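Local coordinates for adhesion G-protein coupled receptor G6 (Danio rerio, PDB 6V55) that acts as an adhesion G-protein coupled receptor with a calcium-binding extracellular region and is probably involved in cell adhesion and myelination, at residues A[550-555]-A[593-598]; A[146-151]-A[271-276]; A[345-350]-A[405-410]; A[46-51]-A[107-112]. All coordinates share one frame; numbering follows the deposited sequence.

Contact 1 (A[550-555]-A[593-598]); sequences IAKINA and KIEFDG. With NAG (2-acetamido-2-deoxy-beta-D-glucopyranose), chain G.
A single strong backbone hydrogen bond joins 550-555 to 593-598: Glu595 N gives its hydrogen to Ile553 O at 2.7 Å, almost straight at 170° and nearly along the C=O axis. Lys593 adds a weaker bond, its kinked chain bringing NZ to 3.3 Å from Ala551 O; the better partner of that ammonium is Val548 O, in the last turn of helix 534-550.

Two waters bridge the segments. One donates to Glu595 OE1 at 2.5 Å and to Lys593 O, and takes a weak bond from Ile553 N. The other accepts from Ala555 N at 2.8 Å and donates to Glu595 O. Lys552 NZ and Glu595 OE1 carry opposite charges but stay too far apart for a salt bridge.

Both segments are connectors. The first turns the chain from helix 534-550 into helix 555-568, with Asn554 at the N-cap position, and the second leads from helix 573-593 to strand 600-603, consistent with the passage from the helical subdomain A to the beta-rich subdomain B of a GAIN domain.

Apolar contact centres on the two isoleucines, Ile553 CG2 lying 4.3 Å from Ile594 CB, while Ala558 of helix 555-568 touches both. Ile553 also crosses Lys593 at about a right angle, its CG1 4.2 Å from Lys593 CB.

One covalent link completes the contact: Asn554 ND2 is bonded to NAG C1 at 1.5 Å. Lys552 CB lies 4.1 Å from NAG O6.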
# COMPACT_ATOMS: atom_id res chain seq x y z
N ILE A 550 32.81 24.90 4.08
CA ILE A 550 33.20 24.75 5.48
C ILE A 550 33.80 23.37 5.79
O ILE A 550 34.56 23.26 6.76
CB ILE A 550 32.03 25.10 6.42
CG1 ILE A 550 32.56 25.67 7.74
CG2 ILE A 550 31.11 23.92 6.67
CD1 ILE A 550 31.56 26.53 8.50
N ALA A 551 33.55 22.35 4.97
CA ALA A 551 33.91 21.00 5.37
C ALA A 551 35.24 20.58 4.76
O ALA A 551 35.68 21.10 3.74
CB ALA A 551 32.83 20.00 4.97
N LYS A 552 35.90 19.64 5.43
CA LYS A 552 37.05 18.96 4.87
C LYS A 552 36.55 17.77 4.08
O LYS A 552 35.64 17.06 4.53
CB LYS A 552 38.03 18.53 5.97
CG LYS A 552 38.36 19.64 6.98
CD LYS A 552 39.77 19.48 7.60
CE LYS A 552 40.60 20.78 7.52
NZ LYS A 552 41.05 21.18 6.13
N ILE A 553 37.12 17.55 2.90
CA ILE A 553 36.53 16.67 1.90
C ILE A 553 37.39 15.43 1.71
O ILE A 553 38.54 15.53 1.26
CB ILE A 553 36.36 17.40 0.55
CG1 ILE A 553 35.68 18.76 0.74
CG2 ILE A 553 35.64 16.50 -0.40
CD1 ILE A 553 34.29 18.68 1.15
N ASN A 554 36.84 14.26 2.03
CA ASN A 554 37.40 12.99 1.57
C ASN A 554 36.47 12.43 0.49
O ASN A 554 35.52 13.11 0.04
CB ASN A 554 37.65 11.98 2.70
CG ASN A 554 36.57 11.96 3.76
OD1 ASN A 554 35.39 12.17 3.47
ND2 ASN A 554 36.98 11.70 5.02
N ALA A 555 36.75 11.18 0.09
CA ALA A 555 36.11 10.54 -1.07
C ALA A 555 34.61 10.36 -0.89
O ALA A 555 33.84 10.65 -1.82
CB ALA A 555 36.74 9.18 -1.33
N LYS A 593 40.00 20.74 -2.76
CA LYS A 593 40.06 20.46 -1.33
C LYS A 593 40.06 18.99 -1.01
O LYS A 593 40.10 18.64 0.18
CB LYS A 593 38.87 21.09 -0.61
CG LYS A 593 38.88 22.59 -0.57
CD LYS A 593 38.62 23.09 0.80
CE LYS A 593 37.33 22.59 1.32
NZ LYS A 593 36.58 23.72 1.90
N ILE A 594 39.92 18.12 -2.00
CA ILE A 594 39.69 16.71 -1.70
C ILE A 594 40.99 16.08 -1.21
O ILE A 594 42.08 16.37 -1.72
CB ILE A 594 39.09 15.98 -2.92
CG1 ILE A 594 38.87 14.53 -2.61
CG2 ILE A 594 39.96 16.04 -4.17
CD1 ILE A 594 37.83 14.01 -3.41
N GLU A 595 40.89 15.34 -0.10
CA GLU A 595 42.01 14.59 0.44
C GLU A 595 41.90 13.15 -0.07
O GLU A 595 40.83 12.54 0.03
CB GLU A 595 42.00 14.64 1.96
CG GLU A 595 42.28 16.03 2.56
CD GLU A 595 41.36 16.37 3.74
OE1 GLU A 595 40.79 17.49 3.76
OE2 GLU A 595 41.18 15.51 4.64
N PHE A 596 42.99 12.62 -0.62
CA PHE A 596 43.00 11.24 -1.09
C PHE A 596 44.36 10.62 -0.80
O PHE A 596 45.33 11.32 -0.49
CB PHE A 596 42.64 11.15 -2.59
CG PHE A 596 43.67 11.73 -3.53
CD1 PHE A 596 43.76 13.11 -3.73
CD2 PHE A 596 44.50 10.88 -4.26
CE1 PHE A 596 44.69 13.65 -4.62
CE2 PHE A 596 45.44 11.40 -5.16
CZ PHE A 596 45.53 12.79 -5.34
N ASP A 597 44.43 9.28 -0.89
CA ASP A 597 45.60 8.54 -0.40
C ASP A 597 46.44 7.89 -1.47
O ASP A 597 47.68 7.92 -1.37
CB ASP A 597 45.18 7.48 0.62
CG ASP A 597 44.95 8.07 1.99
OD1 ASP A 597 45.95 8.45 2.65
OD2 ASP A 597 43.77 8.21 2.38
N GLY A 598 45.84 7.31 -2.50
CA GLY A 598 46.64 6.66 -3.52
C GLY A 598 47.31 7.60 -4.50
O GLY A 598 47.44 8.81 -4.28
C1 NAG G . 36.17 11.66 6.23
C2 NAG G . 36.25 10.32 7.01
C3 NAG G . 35.65 10.46 8.43
C4 NAG G . 36.23 11.66 9.18
C5 NAG G . 36.03 12.93 8.35
C6 NAG G . 36.65 14.15 9.00
C7 NAG G . 36.18 8.38 5.50
C8 NAG G . 35.31 7.35 4.84
N2 NAG G . 35.56 9.26 6.29
O3 NAG G . 35.92 9.28 9.18
O4 NAG G . 35.59 11.80 10.44
O5 NAG G . 36.67 12.76 7.08
O6 NAG G . 37.08 15.11 8.04
O7 NAG G . 37.39 8.43 5.31
O HOH W 1 39.88 19.68 3.10
O HOH W 2 39.37 10.18 0.47

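Contact 2 (A[146-151]-A[271-276]); sequences FTVCFE and YNFRLW
The side chains of Phe150 and Phe273 run alongside each other; their rings are tilted by only 16° but so offset that there is little stacking, with centroids 5.7 Å apart. Val148 CG2 sits at the edge of the Phe150 ring, in its plane, and 3.7 Å from Phe273 CZ. Tyr271 has Asn272 CB over one face, toward the rim, and Glu151 CD at its edge. At the rim of the Trp276 indole lie Thr147 O, 3.2 Å from Trp276 CE3, and Arg274 NH1, both in the ring plane, while Cys149 SG approaches obliquely to 3.6 Å from Trp276 CZ3. Asn272 ND2 lies above one face of the Arg274 guanidinium, toward its rim, and is itself hydrogen-bonded to Cys290 O.

These antiparallel neighbours belong to one sheet of the pentraxin-like, concanavalin-type beta sandwich. Cys149 and Arg274 form a hydrogen-bonded pair, as do Glu151 and Tyr271, so a beta bulge places one extra residue on the second strand; Asn272 adopts left-handed helical backbone angles there. Phe273 reaches across to Phe164 of the opposing sheet, edge-to-face. An alanine in place of Trp276 would remove the indole from beside Thr147 and Cys149 and would probably loosen the packing on that face.

At the bulge Asn272 O lies in the guanidinium plane, though Arg274 NE stands above the plane of that carbonyl; the bond is 3.1 Å and 168°. With NH1 held by Thr289 O, carbonyl oxygens solvate this buried cation and probably stabilise its charge.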
# COMPACT_ATOMS: atom_id res chain seq x y z
N PHE A 146 -23.09 -46.78 8.91
CA PHE A 146 -22.84 -45.36 8.68
C PHE A 146 -23.06 -44.57 9.96
O PHE A 146 -23.82 -44.96 10.84
CB PHE A 146 -23.72 -44.77 7.54
CG PHE A 146 -25.24 -44.83 7.77
CD1 PHE A 146 -25.93 -43.87 8.51
CD2 PHE A 146 -25.99 -45.79 7.11
CE1 PHE A 146 -27.30 -43.94 8.69
CE2 PHE A 146 -27.38 -45.84 7.28
CZ PHE A 146 -28.02 -44.92 8.06
N THR A 147 -22.45 -43.37 10.00
CA THR A 147 -22.85 -42.30 10.90
C THR A 147 -23.15 -41.07 10.06
O THR A 147 -22.32 -40.67 9.24
CB THR A 147 -21.74 -41.95 11.90
OG1 THR A 147 -21.37 -43.13 12.63
CG2 THR A 147 -22.21 -40.87 12.86
N VAL A 148 -24.34 -40.49 10.23
CA VAL A 148 -24.66 -39.21 9.59
C VAL A 148 -24.97 -38.21 10.70
O VAL A 148 -25.71 -38.52 11.63
CB VAL A 148 -25.81 -39.34 8.56
CG1 VAL A 148 -26.99 -40.15 9.09
CG2 VAL A 148 -26.30 -37.98 8.08
N CYS A 149 -24.33 -37.03 10.64
CA CYS A 149 -24.64 -35.93 11.55
C CYS A 149 -24.91 -34.66 10.77
O CYS A 149 -24.25 -34.36 9.77
CB CYS A 149 -23.51 -35.62 12.52
SG CYS A 149 -22.65 -37.03 13.15
N PHE A 150 -25.84 -33.87 11.28
CA PHE A 150 -26.13 -32.57 10.72
C PHE A 150 -26.69 -31.71 11.84
O PHE A 150 -26.92 -32.19 12.95
CB PHE A 150 -27.09 -32.66 9.51
CG PHE A 150 -28.27 -33.56 9.73
CD1 PHE A 150 -28.23 -34.90 9.36
CD2 PHE A 150 -29.44 -33.04 10.27
CE1 PHE A 150 -29.32 -35.72 9.57
CE2 PHE A 150 -30.54 -33.85 10.47
CZ PHE A 150 -30.47 -35.20 10.13
N GLU A 151 -26.85 -30.43 11.54
CA GLU A 151 -27.58 -29.51 12.40
C GLU A 151 -28.81 -29.06 11.62
O GLU A 151 -28.68 -28.66 10.45
CB GLU A 151 -26.70 -28.32 12.84
CG GLU A 151 -25.34 -28.73 13.46
CD GLU A 151 -24.84 -27.78 14.58
OE1 GLU A 151 -23.69 -27.97 15.05
OE2 GLU A 151 -25.59 -26.85 14.97
N TYR A 271 -27.10 -27.55 8.26
CA TYR A 271 -25.73 -27.10 8.48
C TYR A 271 -24.91 -28.31 8.90
O TYR A 271 -25.40 -29.15 9.65
CB TYR A 271 -25.66 -26.00 9.57
CG TYR A 271 -24.27 -25.63 10.04
CD1 TYR A 271 -23.84 -25.88 11.36
CD2 TYR A 271 -23.38 -25.01 9.17
CE1 TYR A 271 -22.54 -25.53 11.78
CE2 TYR A 271 -22.10 -24.66 9.57
CZ TYR A 271 -21.67 -24.92 10.87
OH TYR A 271 -20.38 -24.57 11.26
N ASN A 272 -23.68 -28.39 8.37
CA ASN A 272 -22.63 -29.34 8.78
C ASN A 272 -23.01 -30.81 8.53
O ASN A 272 -22.76 -31.70 9.36
CB ASN A 272 -22.19 -29.12 10.24
CG ASN A 272 -20.72 -29.37 10.42
OD1 ASN A 272 -19.97 -29.44 9.45
ND2 ASN A 272 -20.30 -29.54 11.67
N PHE A 273 -23.56 -31.08 7.34
CA PHE A 273 -23.97 -32.43 6.97
C PHE A 273 -22.74 -33.27 6.63
O PHE A 273 -22.01 -32.96 5.67
CB PHE A 273 -24.94 -32.40 5.79
CG PHE A 273 -25.62 -33.73 5.51
CD1 PHE A 273 -25.06 -34.67 4.63
CD2 PHE A 273 -26.84 -34.01 6.08
CE1 PHE A 273 -25.68 -35.88 4.38
CE2 PHE A 273 -27.48 -35.22 5.82
CZ PHE A 273 -26.89 -36.15 4.97
N ARG A 274 -22.52 -34.34 7.38
CA ARG A 274 -21.36 -35.21 7.22
C ARG A 274 -21.80 -36.67 7.29
O ARG A 274 -22.81 -37.00 7.91
CB ARG A 274 -20.28 -34.91 8.27
CG ARG A 274 -19.71 -33.48 8.31
CD ARG A 274 -19.11 -33.14 9.67
NE ARG A 274 -20.12 -32.80 10.68
CZ ARG A 274 -19.90 -32.83 12.00
NH1 ARG A 274 -18.71 -33.20 12.47
NH2 ARG A 274 -20.89 -32.51 12.84
N LEU A 275 -21.01 -37.54 6.64
CA LEU A 275 -21.30 -38.97 6.54
C LEU A 275 -20.01 -39.77 6.69
O LEU A 275 -18.96 -39.38 6.18
CB LEU A 275 -21.95 -39.30 5.19
CG LEU A 275 -22.41 -40.73 4.87
CD1 LEU A 275 -23.36 -41.26 5.93
CD2 LEU A 275 -23.08 -40.71 3.51
N TRP A 276 -20.11 -40.91 7.37
CA TRP A 276 -18.97 -41.77 7.66
C TRP A 276 -19.27 -43.22 7.31
O TRP A 276 -20.43 -43.63 7.23
CB TRP A 276 -18.58 -41.73 9.14
CG TRP A 276 -17.88 -40.52 9.64
CD1 TRP A 276 -16.53 -40.36 9.82
CD2 TRP A 276 -18.48 -39.30 10.10
NE1 TRP A 276 -16.26 -39.11 10.34
CE2 TRP A 276 -17.44 -38.45 10.52
CE3 TRP A 276 -19.81 -38.85 10.19
CZ2 TRP A 276 -17.69 -37.17 11.02
CZ3 TRP A 276 -20.06 -37.58 10.69
CH2 TRP A 276 -19.00 -36.75 11.10

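Contact 3 (A[345-350]-A[405-410])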
# COMPACT_ATOMS: atom_id res chain seq x y z
N TYR A 345 -20.39 11.04 16.44
CA TYR A 345 -21.53 10.95 15.53
C TYR A 345 -22.28 12.27 15.53
O TYR A 345 -22.41 12.90 16.58
CB TYR A 345 -22.49 9.85 15.95
CG TYR A 345 -21.93 8.44 15.95
CD1 TYR A 345 -22.07 7.62 14.83
CD2 TYR A 345 -21.30 7.92 17.08
CE1 TYR A 345 -21.59 6.32 14.83
CE2 TYR A 345 -20.81 6.62 17.09
CZ TYR A 345 -20.96 5.83 15.96
OH TYR A 345 -20.48 4.52 15.94
N ARG A 346 -22.79 12.69 14.37
CA ARG A 346 -23.63 13.88 14.27
C ARG A 346 -25.06 13.45 13.95
O ARG A 346 -25.26 12.66 13.02
CB ARG A 346 -23.10 14.81 13.18
CG ARG A 346 -23.90 16.08 12.94
CD ARG A 346 -23.41 16.82 11.67
NE ARG A 346 -23.58 15.95 10.51
CZ ARG A 346 -22.60 15.49 9.73
NH1 ARG A 346 -21.33 15.85 9.94
NH2 ARG A 346 -22.90 14.67 8.72
N SER A 347 -26.05 13.96 14.70
CA SER A 347 -27.44 13.56 14.46
C SER A 347 -28.35 14.76 14.22
O SER A 347 -28.09 15.87 14.70
CB SER A 347 -28.05 12.74 15.61
OG SER A 347 -27.81 13.35 16.86
N THR A 348 -29.42 14.51 13.47
CA THR A 348 -30.45 15.50 13.19
C THR A 348 -31.76 14.97 13.75
O THR A 348 -32.28 13.95 13.27
CB THR A 348 -30.57 15.80 11.70
OG1 THR A 348 -29.39 16.49 11.29
CG2 THR A 348 -31.79 16.68 11.40
N LEU A 349 -32.29 15.66 14.76
CA LEU A 349 -33.49 15.26 15.46
C LEU A 349 -34.62 16.19 15.06
O LEU A 349 -34.46 17.40 15.09
CB LEU A 349 -33.28 15.31 16.97
CG LEU A 349 -32.18 14.40 17.51
CD1 LEU A 349 -31.51 15.01 18.73
CD2 LEU A 349 -32.77 13.08 17.85
N VAL A 350 -35.76 15.60 14.67
CA VAL A 350 -36.99 16.34 14.39
C VAL A 350 -37.98 15.97 15.49
O VAL A 350 -38.40 14.81 15.59
CB VAL A 350 -37.54 16.01 13.00
CG1 VAL A 350 -38.90 16.64 12.83
CG2 VAL A 350 -36.57 16.48 11.94
N ALA A 405 -27.23 17.54 16.95
CA ALA A 405 -26.64 16.99 18.16
C ALA A 405 -25.39 16.18 17.87
O ALA A 405 -25.33 15.43 16.89
CB ALA A 405 -27.62 16.10 18.91
N LEU A 406 -24.40 16.31 18.77
CA LEU A 406 -23.15 15.55 18.74
C LEU A 406 -23.21 14.45 19.79
O LEU A 406 -23.19 14.73 20.99
CB LEU A 406 -21.95 16.46 19.02
CG LEU A 406 -20.55 15.85 18.92
CD1 LEU A 406 -20.25 15.50 17.49
CD2 LEU A 406 -19.51 16.80 19.46
N LEU A 407 -23.27 13.20 19.34
CA LEU A 407 -23.15 12.04 20.22
C LEU A 407 -21.70 11.57 20.19
O LEU A 407 -21.09 11.52 19.12
CB LEU A 407 -24.07 10.91 19.78
CG LEU A 407 -25.41 11.33 19.16
CD1 LEU A 407 -26.11 10.17 18.46
CD2 LEU A 407 -26.30 11.91 20.22
N VAL A 408 -21.16 11.21 21.36
CA VAL A 408 -19.78 10.75 21.49
C VAL A 408 -19.77 9.37 22.14
O VAL A 408 -20.42 9.16 23.17
CB VAL A 408 -18.91 11.77 22.26
CG1 VAL A 408 -19.58 12.26 23.51
CG2 VAL A 408 -17.56 11.20 22.64
N TYR A 409 -19.08 8.42 21.50
CA TYR A 409 -18.93 7.05 21.99
C TYR A 409 -17.64 6.97 22.81
O TYR A 409 -16.55 7.08 22.26
CB TYR A 409 -18.89 6.09 20.80
CG TYR A 409 -19.22 4.64 21.05
CD1 TYR A 409 -19.46 4.15 22.32
CD2 TYR A 409 -19.28 3.75 19.97
CE1 TYR A 409 -19.75 2.80 22.52
CE2 TYR A 409 -19.56 2.40 20.15
CZ TYR A 409 -19.80 1.93 21.42
OH TYR A 409 -20.09 0.59 21.59
N LYS A 410 -17.77 6.77 24.12
CA LYS A 410 -16.62 6.78 25.02
C LYS A 410 -15.94 5.41 24.99
O LYS A 410 -16.53 4.43 25.45
CB LYS A 410 -17.04 7.11 26.45
CG LYS A 410 -17.03 8.56 26.82
CD LYS A 410 -15.61 9.14 26.89
CE LYS A 410 -15.67 10.71 26.91
NZ LYS A 410 -14.35 11.45 26.84
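Two neighbouring antiparallel strands in the SEA-domain sheet meet here, 342-353 beside 399-410, their local axes at 142°. Tyr345 and Leu407 form one hydrogen-bonded pair: Tyr345 N to Leu407 O is 2.8 Å, and Leu407 N to Tyr345 O is 2.9 Å. Ser347 and Ala405 form the next, with Ala405 N 2.9 Å from Ser347 O.

Ala405 O is gripped twice by one residue. Ser347 N comes nearly along the C=O axis, 2.7 Å from Ala405 O, and Ser347 OG, tucked between its own backbone N and carbonyl carbon (chi1 48°), donates to Ala405 O at 3.2 Å from well above the carbonyl plane.

SEA domains are alpha+beta folds, helices packed on an antiparallel sheet; within it the pair is flanked by strand 380-392 beyond 399-410 and strand 436-445 beyond 342-353. On the face with Tyr345, Ser347, Ala405 and Leu407, the tyrosine offers its ring edge to Tyr409 CB, 4.2 Å from Tyr345 CE2. Ala405 CB nestles beside Ser347 OG and 4.0 Å from Leu349 CD1.

The other face bears Arg346 and Leu406. Here Leu406 CD1 curls back to 3.5 Å from Tyr345 O, while the Arg346 guanidinium reaches out to a salt bridge with Glu447 and a hydrogen bond to Tyr492 O.

Contact 4 (A[46-51]-A[107-112]); sequences TFLDFE and HISYKQ
His107 opens the second segment opposite a classic beta bulge, Leu48 and Asp49 together facing it, in one sheet of the CUB-domain beta sandwich. Its carbonyl takes a short bond from Leu48 N, His107 O to Leu48 N being 2.6 Å and nearly along the C=O axis, plus a weak one from Asp49 N. In return His107 N donates to Asp49 O at 3.1 Å, from above that carbonyl plane. The imidazole stands with CG anti to the backbone N (chi1 -174°), and Leu48 CD1 sits over the centre of one face, 3.6 Å from the ring centroid and 11° off the normal, a CH-pi contact. Ser15 OG, on strand 13-17, is hydrogen-bonded to His107 NE2, which would limit the ring's rotation.

Next comes Ile108, on the face turned to the sandwich core. It lies alongside Phe47, pointing the same way, with Ile108 CD1 3.6 Å from Phe47 CE1; Phe47 also touches Val65 of the opposing sheet. An alanine at Phe47 would lose this ring and would probably leave Ile108 and Val65 poorly packed between the sheets.

Ser109 then pairs with Thr46 through two backbone bonds, Ser109 N to Thr46 O and Thr46 N to Ser109 O, each 2.9 Å. Ser109 OG, held between its own backbone N and carbonyl carbon, packs 3.5 Å from Thr46 CB.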
# COMPACT_ATOMS: atom_id res chain seq x y z
N THR A 46 -1.11 -12.37 -0.06
CA THR A 46 0.11 -12.93 0.50
C THR A 46 1.25 -12.04 0.02
O THR A 46 1.36 -11.77 -1.18
CB THR A 46 0.32 -14.40 0.06
OG1 THR A 46 -0.57 -15.26 0.79
CG2 THR A 46 1.77 -14.86 0.27
N PHE A 47 2.04 -11.54 0.95
CA PHE A 47 3.24 -10.80 0.60
C PHE A 47 4.32 -11.80 0.23
O PHE A 47 4.77 -12.57 1.07
CB PHE A 47 3.69 -9.93 1.76
CG PHE A 47 2.76 -8.78 2.09
CD1 PHE A 47 3.04 -7.50 1.63
CD2 PHE A 47 1.63 -8.97 2.88
CE1 PHE A 47 2.22 -6.44 1.93
CE2 PHE A 47 0.78 -7.93 3.17
CZ PHE A 47 1.08 -6.65 2.70
N LEU A 48 4.72 -11.83 -1.03
CA LEU A 48 5.81 -12.71 -1.41
C LEU A 48 7.17 -12.14 -1.02
O LEU A 48 8.15 -12.89 -0.92
CB LEU A 48 5.76 -12.96 -2.92
CG LEU A 48 4.38 -13.39 -3.43
CD1 LEU A 48 4.29 -13.44 -4.97
CD2 LEU A 48 4.03 -14.73 -2.83
N ASP A 49 7.24 -10.83 -0.81
CA ASP A 49 8.45 -10.07 -0.53
C ASP A 49 8.00 -8.69 -0.06
O ASP A 49 6.99 -8.19 -0.54
CB ASP A 49 9.33 -9.93 -1.77
CG ASP A 49 10.71 -9.45 -1.44
OD1 ASP A 49 11.05 -9.45 -0.24
OD2 ASP A 49 11.45 -9.04 -2.38
N PHE A 50 8.74 -8.10 0.88
CA PHE A 50 8.34 -6.82 1.49
C PHE A 50 9.54 -6.19 2.17
O PHE A 50 10.00 -6.73 3.20
CB PHE A 50 7.19 -7.01 2.52
CG PHE A 50 6.69 -5.72 3.16
CD1 PHE A 50 7.22 -5.24 4.37
CD2 PHE A 50 5.63 -5.03 2.59
CE1 PHE A 50 6.76 -4.08 4.95
CE2 PHE A 50 5.14 -3.88 3.18
CZ PHE A 50 5.71 -3.41 4.36
N GLU A 51 9.98 -5.02 1.70
CA GLU A 51 10.94 -4.21 2.43
C GLU A 51 10.60 -2.74 2.23
O GLU A 51 10.70 -2.23 1.11
CB GLU A 51 12.37 -4.50 1.99
CG GLU A 51 13.42 -3.65 2.72
CD GLU A 51 14.82 -3.69 2.07
OE1 GLU A 51 14.94 -3.84 0.82
OE2 GLU A 51 15.81 -3.55 2.83
N HIS A 107 6.01 -7.43 -3.37
CA HIS A 107 5.37 -8.27 -4.37
C HIS A 107 4.26 -9.03 -3.66
O HIS A 107 4.54 -9.86 -2.78
CB HIS A 107 6.37 -9.23 -5.00
CG HIS A 107 5.83 -10.03 -6.15
ND1 HIS A 107 6.52 -11.09 -6.70
CD2 HIS A 107 4.68 -9.93 -6.85
CE1 HIS A 107 5.81 -11.61 -7.68
NE2 HIS A 107 4.69 -10.92 -7.80
N ILE A 108 3.01 -8.77 -4.05
CA ILE A 108 1.83 -9.30 -3.40
C ILE A 108 1.07 -10.19 -4.39
O ILE A 108 0.86 -9.79 -5.54
CB ILE A 108 0.94 -8.16 -2.88
CG1 ILE A 108 1.67 -7.33 -1.83
CG2 ILE A 108 -0.39 -8.67 -2.34
CD1 ILE A 108 0.85 -6.13 -1.37
N SER A 109 0.70 -11.38 -3.95
CA SER A 109 -0.18 -12.26 -4.72
C SER A 109 -1.57 -12.22 -4.12
O SER A 109 -1.73 -12.33 -2.90
CB SER A 109 0.34 -13.69 -4.69
OG SER A 109 0.16 -14.25 -3.39
N TYR A 110 -2.59 -12.06 -4.96
CA TYR A 110 -3.97 -12.09 -4.51
C TYR A 110 -4.70 -13.29 -5.11
O TYR A 110 -4.34 -13.80 -6.17
CB TYR A 110 -4.71 -10.80 -4.86
CG TYR A 110 -4.88 -10.47 -6.33
CD1 TYR A 110 -3.87 -9.82 -7.03
CD2 TYR A 110 -6.08 -10.76 -7.01
CE1 TYR A 110 -4.01 -9.49 -8.36
CE2 TYR A 110 -6.23 -10.42 -8.35
CZ TYR A 110 -5.19 -9.79 -9.02
OH TYR A 110 -5.30 -9.44 -10.35
N LYS A 111 -5.75 -13.71 -4.41
CA LYS A 111 -6.42 -14.97 -4.66
C LYS A 111 -7.87 -14.84 -4.21
O LYS A 111 -8.12 -14.36 -3.09
CB LYS A 111 -5.71 -16.09 -3.88
CG LYS A 111 -5.85 -17.49 -4.43
CD LYS A 111 -5.76 -18.51 -3.29
CE LYS A 111 -4.72 -19.60 -3.55
NZ LYS A 111 -4.60 -20.47 -2.35
N GLN A 112 -8.81 -15.22 -5.08
CA GLN A 112 -10.22 -15.29 -4.72
C GLN A 112 -10.51 -16.64 -4.06
O GLN A 112 -10.31 -17.70 -4.67
CB GLN A 112 -11.11 -15.10 -5.95
CG GLN A 112 -11.05 -13.73 -6.56
CD GLN A 112 -12.19 -13.48 -7.54
OE1 GLN A 112 -13.09 -14.31 -7.68
NE2 GLN A 112 -12.16 -12.32 -8.21

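Along the chain the order is contact 4, contact 2, contact 3, contact 1, each closing before the next opens, and no two touch. Contact 4 lies in the CUB domain, contact 2 in the pentraxin-family domain, contact 3 in the SEA domain, and contact 1 at helix ends near the first strand of the probable GAIN region; no sheet is shared. The centre of contact 4 is the nearest to the centre of the chain, about 11 Å from it. Centres of contacts 2 and 4 are about 37 Å apart, those of 3 and 4 about 41 Å, and those of 1 and 2 about 81 Å, on opposite sides of the chain's centre. This is consistent with an extended extracellular region made of successive domains.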